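Local coordinates for tumor necrosis factor receptor superfamily member 16 (PDB 1SG1), which acts as the low-affinity receptor for nerve growth factor, which it probably binds through its rod of extracellular cysteine-rich repeats, at residues Ala18-Leu21 with Gly22-Val25; Glu120-Glu123 with Gly124-Ser127; Val141-Asp144 with Thr145-Gln148. All coordinates share one frame; numbering follows the deposited sequence.

Contact 1 of 3, residues Ala18-Leu21 with Gly22-Val25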
# COMPACT_ATOMS: atom_id res chain seq x y z
N ALA C 18 -27.41 -15.68 16.08
CA ALA C 18 -26.08 -15.09 16.20
C ALA C 18 -25.90 -13.85 15.34
O ALA C 18 -26.47 -13.74 14.26
CB ALA C 18 -25.01 -16.14 15.84
N CYS C 19 -25.09 -12.90 15.86
CA CYS C 19 -24.79 -11.66 15.16
C CYS C 19 -23.66 -11.95 14.19
O CYS C 19 -22.53 -12.18 14.58
CB CYS C 19 -24.35 -10.57 16.15
SG CYS C 19 -25.62 -10.19 17.40
N ASN C 20 -24.02 -11.96 12.92
CA ASN C 20 -23.10 -12.24 11.83
C ASN C 20 -21.86 -11.35 11.77
O ASN C 20 -21.55 -10.61 12.70
CB ASN C 20 -23.87 -12.18 10.51
CG ASN C 20 -24.91 -11.06 10.48
OD1 ASN C 20 -25.66 -10.92 9.51
ND2 ASN C 20 -24.96 -10.26 11.55
N LEU C 21 -21.16 -11.44 10.65
CA LEU C 21 -19.94 -10.67 10.41
C LEU C 21 -20.28 -9.20 10.18
O LEU C 21 -21.12 -8.88 9.34
CB LEU C 21 -19.22 -11.22 9.19
CG LEU C 21 -17.74 -11.55 9.25
CD1 LEU C 21 -17.40 -12.34 10.52
CD2 LEU C 21 -17.40 -12.33 8.00
N GLY C 22 -19.63 -8.32 10.93
CA GLY C 22 -19.90 -6.90 10.76
C GLY C 22 -20.98 -6.38 11.67
O GLY C 22 -21.30 -5.19 11.65
N GLU C 23 -21.57 -7.27 12.46
CA GLU C 23 -22.61 -6.90 13.41
C GLU C 23 -22.28 -7.44 14.79
O GLU C 23 -21.83 -8.57 14.92
CB GLU C 23 -23.98 -7.45 12.98
CG GLU C 23 -24.78 -6.52 12.06
CD GLU C 23 -26.26 -6.87 11.99
OE1 GLU C 23 -26.59 -8.01 11.58
OE2 GLU C 23 -27.10 -6.01 12.36
N GLY C 24 -22.48 -6.61 15.81
CA GLY C 24 -22.21 -7.03 17.17
C GLY C 24 -23.50 -7.30 17.94
O GLY C 24 -24.60 -7.14 17.40
N VAL C 25 -23.37 -7.72 19.20
CA VAL C 25 -24.53 -8.00 20.03
C VAL C 25 -24.92 -6.79 20.89
O VAL C 25 -24.21 -6.42 21.82
CB VAL C 25 -24.25 -9.20 20.97
CG1 VAL C 25 -25.46 -9.48 21.85
CG2 VAL C 25 -23.92 -10.42 20.15
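Asn20 and Glu23 are the first and last residues of a type II beta turn that leads into strand 23-27. Their side chains bridge the two ends of the turn. Asn20 ND2 donates to Glu23 OE1 at 2.8 Å, and the N-H points almost straight at the oxygen (171°). The acceptor lies in the amide plane. The bond uses the anti side of the carboxylate, and the two flat groups are turned 54° apart. With CG set between the backbone N and the carbonyl carbon (chi1 39°), Asn20 carries its amide over to Glu23. The backbone bond from Glu23 N to Asn20 O is weak, at 3.3 Å. An alanine in place of Asn20 would remove the amide, and Glu23 OE1 would probably lose its partner within the turn, with the carboxylate set free to swing. Gly22 takes a positive phi, where a side chain would clash with Leu21 O. Asn20 and Leu21 also pack against another protein chain, consistent with a place on the ligand-binding face. Beside the turn, Cys19 is fixed by its disulfide to Cys36, and its SG lies 3.2 Å from Val25 CG2.

Contact 2 of 3, residues Glu120-Glu123 with Gly124-Ser127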
# COMPACT_ATOMS: atom_id res chain seq x y z
N GLU C 120 29.51 -2.97 4.52
CA GLU C 120 30.70 -2.17 4.33
C GLU C 120 30.85 -2.36 2.83
O GLU C 120 30.82 -3.50 2.35
CB GLU C 120 31.87 -2.81 5.07
CG GLU C 120 32.94 -1.86 5.57
CD GLU C 120 32.43 -0.93 6.66
OE1 GLU C 120 31.58 -1.36 7.47
OE2 GLU C 120 32.89 0.24 6.71
N CYS C 121 30.96 -1.25 2.09
CA CYS C 121 31.06 -1.29 0.64
C CYS C 121 32.21 -2.15 0.14
O CYS C 121 33.36 -2.02 0.57
CB CYS C 121 31.18 0.14 0.09
SG CYS C 121 29.66 1.14 0.27
N PRO C 122 31.90 -3.08 -0.77
CA PRO C 122 32.95 -3.95 -1.29
C PRO C 122 33.89 -3.25 -2.27
O PRO C 122 33.71 -2.08 -2.61
CB PRO C 122 32.16 -5.08 -1.94
CG PRO C 122 30.96 -4.39 -2.45
CD PRO C 122 30.58 -3.45 -1.32
N GLU C 123 34.90 -4.00 -2.70
CA GLU C 123 35.89 -3.50 -3.63
C GLU C 123 35.16 -3.00 -4.86
O GLU C 123 34.35 -3.70 -5.41
CB GLU C 123 36.84 -4.64 -4.03
CG GLU C 123 38.32 -4.34 -3.83
CD GLU C 123 38.94 -5.16 -2.68
OE1 GLU C 123 39.00 -6.41 -2.80
OE2 GLU C 123 39.35 -4.54 -1.67
N GLY C 124 35.45 -1.77 -5.26
CA GLY C 124 34.83 -1.23 -6.45
C GLY C 124 33.56 -0.41 -6.28
O GLY C 124 33.00 0.04 -7.28
N THR C 125 33.10 -0.22 -5.05
CA THR C 125 31.88 0.56 -4.81
C THR C 125 32.05 1.54 -3.67
O THR C 125 33.00 1.48 -2.90
CB THR C 125 30.64 -0.34 -4.50
OG1 THR C 125 30.77 -0.92 -3.19
CG2 THR C 125 30.51 -1.44 -5.55
N TYR C 126 31.09 2.45 -3.55
CA TYR C 126 31.17 3.46 -2.52
C TYR C 126 29.78 3.82 -2.06
O TYR C 126 28.78 3.41 -2.65
CB TYR C 126 31.83 4.72 -3.06
CG TYR C 126 30.93 5.48 -4.02
CD1 TYR C 126 30.62 4.95 -5.27
CD2 TYR C 126 30.35 6.69 -3.64
CE1 TYR C 126 29.74 5.61 -6.13
CE2 TYR C 126 29.47 7.36 -4.49
CZ TYR C 126 29.17 6.81 -5.73
OH TYR C 126 28.32 7.48 -6.59
N SER C 127 29.73 4.62 -1.01
CA SER C 127 28.49 5.12 -0.47
C SER C 127 28.82 6.51 -0.04
O SER C 127 29.63 6.73 0.83
CB SER C 127 27.99 4.30 0.73
OG SER C 127 26.77 4.84 1.22
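Pro122 and Thr125 meet at one carbonyl oxygen. Pro122 O accepts twice from Thr125. The backbone Thr125 N reaches it at 3.1 Å, with an N-H angle of 150°. The hydroxyl Thr125 OG1 donates to the same Pro122 O at 3.2 Å. Both donors come from one face of the carbonyl plane, each tilted from it by a little over 30°. Thr125 OG1 sits between its own backbone N and carbonyl carbon (chi1 72°), a setting that turns the hydroxyl back over the proline. There it lies over a face of the ring, 3.2 Å from Pro122 CD. The backbone bond closes a type II beta turn from Pro122 to Thr125, in a cysteine-rich repeat of the TNF receptor family. Gly124 holds the positive-phi position, where a side chain would run into Glu123 O. The turn enters strand 125-126, which pairs antiparallel with strand 137-138. Cys121 is joined to Cys136 by a disulfide, and its SG rests 3.6 Å from Ser127 CB. The hydroxyl of Ser127 points elsewhere: Ser127 OG is hydrogen-bonded to Ser104 O and weakly to Glu129 O. Pro122 and Thr125 also pack against basic side chains of another protein chain.

Contact 3 of 3, residues Val141-Asp144 with Thr145-Gln148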
# COMPACT_ATOMS: atom_id res chain seq x y z
N VAL C 141 34.62 5.33 -13.52
CA VAL C 141 35.98 5.09 -14.01
C VAL C 141 36.38 6.26 -14.90
O VAL C 141 35.84 6.41 -16.00
CB VAL C 141 36.06 3.80 -14.83
CG1 VAL C 141 37.50 3.52 -15.20
CG2 VAL C 141 35.50 2.64 -14.04
N CYS C 142 37.30 7.10 -14.42
CA CYS C 142 37.77 8.25 -15.18
C CYS C 142 38.42 7.80 -16.48
O CYS C 142 39.09 6.77 -16.53
CB CYS C 142 38.81 9.07 -14.41
SG CYS C 142 38.26 10.07 -12.99
N GLU C 143 38.23 8.60 -17.51
CA GLU C 143 38.76 8.32 -18.84
C GLU C 143 40.28 8.48 -18.94
O GLU C 143 40.88 9.26 -18.20
CB GLU C 143 38.07 9.24 -19.84
CG GLU C 143 36.64 8.85 -20.12
CD GLU C 143 36.52 7.98 -21.35
OE1 GLU C 143 37.42 7.15 -21.57
OE2 GLU C 143 35.53 8.13 -22.09
N ASP C 144 40.90 7.74 -19.86
CA ASP C 144 42.34 7.80 -20.04
C ASP C 144 42.81 9.22 -20.30
O ASP C 144 43.95 9.56 -20.05
CB ASP C 144 42.76 6.89 -21.18
CG ASP C 144 42.60 5.42 -20.84
OD1 ASP C 144 43.26 4.96 -19.88
OD2 ASP C 144 41.82 4.73 -21.53
N THR C 145 41.89 10.04 -20.79
CA THR C 145 42.15 11.43 -21.10
C THR C 145 41.78 12.32 -19.92
O THR C 145 42.20 13.48 -19.84
CB THR C 145 41.33 11.84 -22.34
OG1 THR C 145 41.92 11.25 -23.50
CG2 THR C 145 41.26 13.35 -22.50
N GLU C 146 41.00 11.78 -19.00
CA GLU C 146 40.59 12.57 -17.85
C GLU C 146 41.51 12.49 -16.63
O GLU C 146 42.06 11.44 -16.32
CB GLU C 146 39.17 12.17 -17.44
CG GLU C 146 38.14 12.33 -18.54
CD GLU C 146 36.72 12.23 -18.01
OE1 GLU C 146 36.43 11.26 -17.28
OE2 GLU C 146 35.91 13.13 -18.32
N ARG C 147 41.65 13.62 -15.96
CA ARG C 147 42.47 13.75 -14.77
C ARG C 147 41.71 13.24 -13.54
O ARG C 147 40.71 13.84 -13.13
CB ARG C 147 42.87 15.21 -14.58
CG ARG C 147 43.85 15.48 -13.45
CD ARG C 147 44.32 16.92 -13.50
NE ARG C 147 45.19 17.29 -12.38
CZ ARG C 147 45.49 18.54 -12.06
NH1 ARG C 147 44.98 19.55 -12.76
NH2 ARG C 147 46.27 18.80 -11.03
N GLN C 148 42.15 12.11 -12.98
CA GLN C 148 41.52 11.54 -11.80
C GLN C 148 41.87 12.45 -10.64
O GLN C 148 42.89 12.27 -10.00
CB GLN C 148 42.08 10.14 -11.52
CG GLN C 148 41.33 9.37 -10.42
CD GLN C 148 41.44 7.86 -10.57
OE1 GLN C 148 40.48 7.14 -10.35
NE2 GLN C 148 42.61 7.39 -10.95
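Glu146 N donates to Glu143 O at 2.6 Å, the shortest hydrogen bond across this turn. It is not a straight one. The N-H angle is 138°, and the nitrogen stands above the carbonyl plane, off the lone pairs. A second bond runs the other way and is nearly linear. Glu143 N donates to Glu146 OE1 at 3.2 Å with an angle of 175°, meeting the carboxylate on its anti side. Glu143 is thus tied to Glu146 through both its backbone N and its backbone O. The side chain of Glu146 makes this possible. Its CG is anti to the carbonyl carbon (chi1 -57°), and the chain runs on extended, back across the turn. On the way Glu146 CG passes 3.4 Å from Glu143 CB. The two glutamate side chains are crossed, and their carboxylate planes stand almost at right angles. Their charged ends stay apart, with Glu143 OE2 and Glu146 OE1 separated by 5.8 Å. The N-H of Glu143 probably offsets part of the negative charge on the Glu146 carboxylate. Further back, Cys142 SG lies 3.8 Å from Gln148 CA, alongside the chain that leaves the turn. The same sulfur is bonded to Cys160, and Glu146 also touches Cys160. Asp144 and Thr145 fill the exposed corner between the two glutamates. Glu143 to Glu146 form a type I beta turn, here in a loop pinned by a disulfide within a TNF receptor-type cysteine-rich repeat.

Overall arrangement
All three contacts are tight turns next to a disulfide-bonded cysteine, spaced along an elongated chain. Contact 1 lies on the opposite side of the chain's centre from the other two, its centre about 58 Å from that of contact 2. Contacts 2 and 3 fall in the same cysteine-rich region, with centres about 20 Å apart, and do not touch. Contacts 1 and 2 are partly buried type II turns that lead into strands and pack against another protein chain. Contact 3 is a surface type I turn without a strand or such a partner. The extra bond is amide to carboxylate in contact 1, hydroxyl to carbonyl in contact 2 and backbone N-H to carboxylate in contact 3.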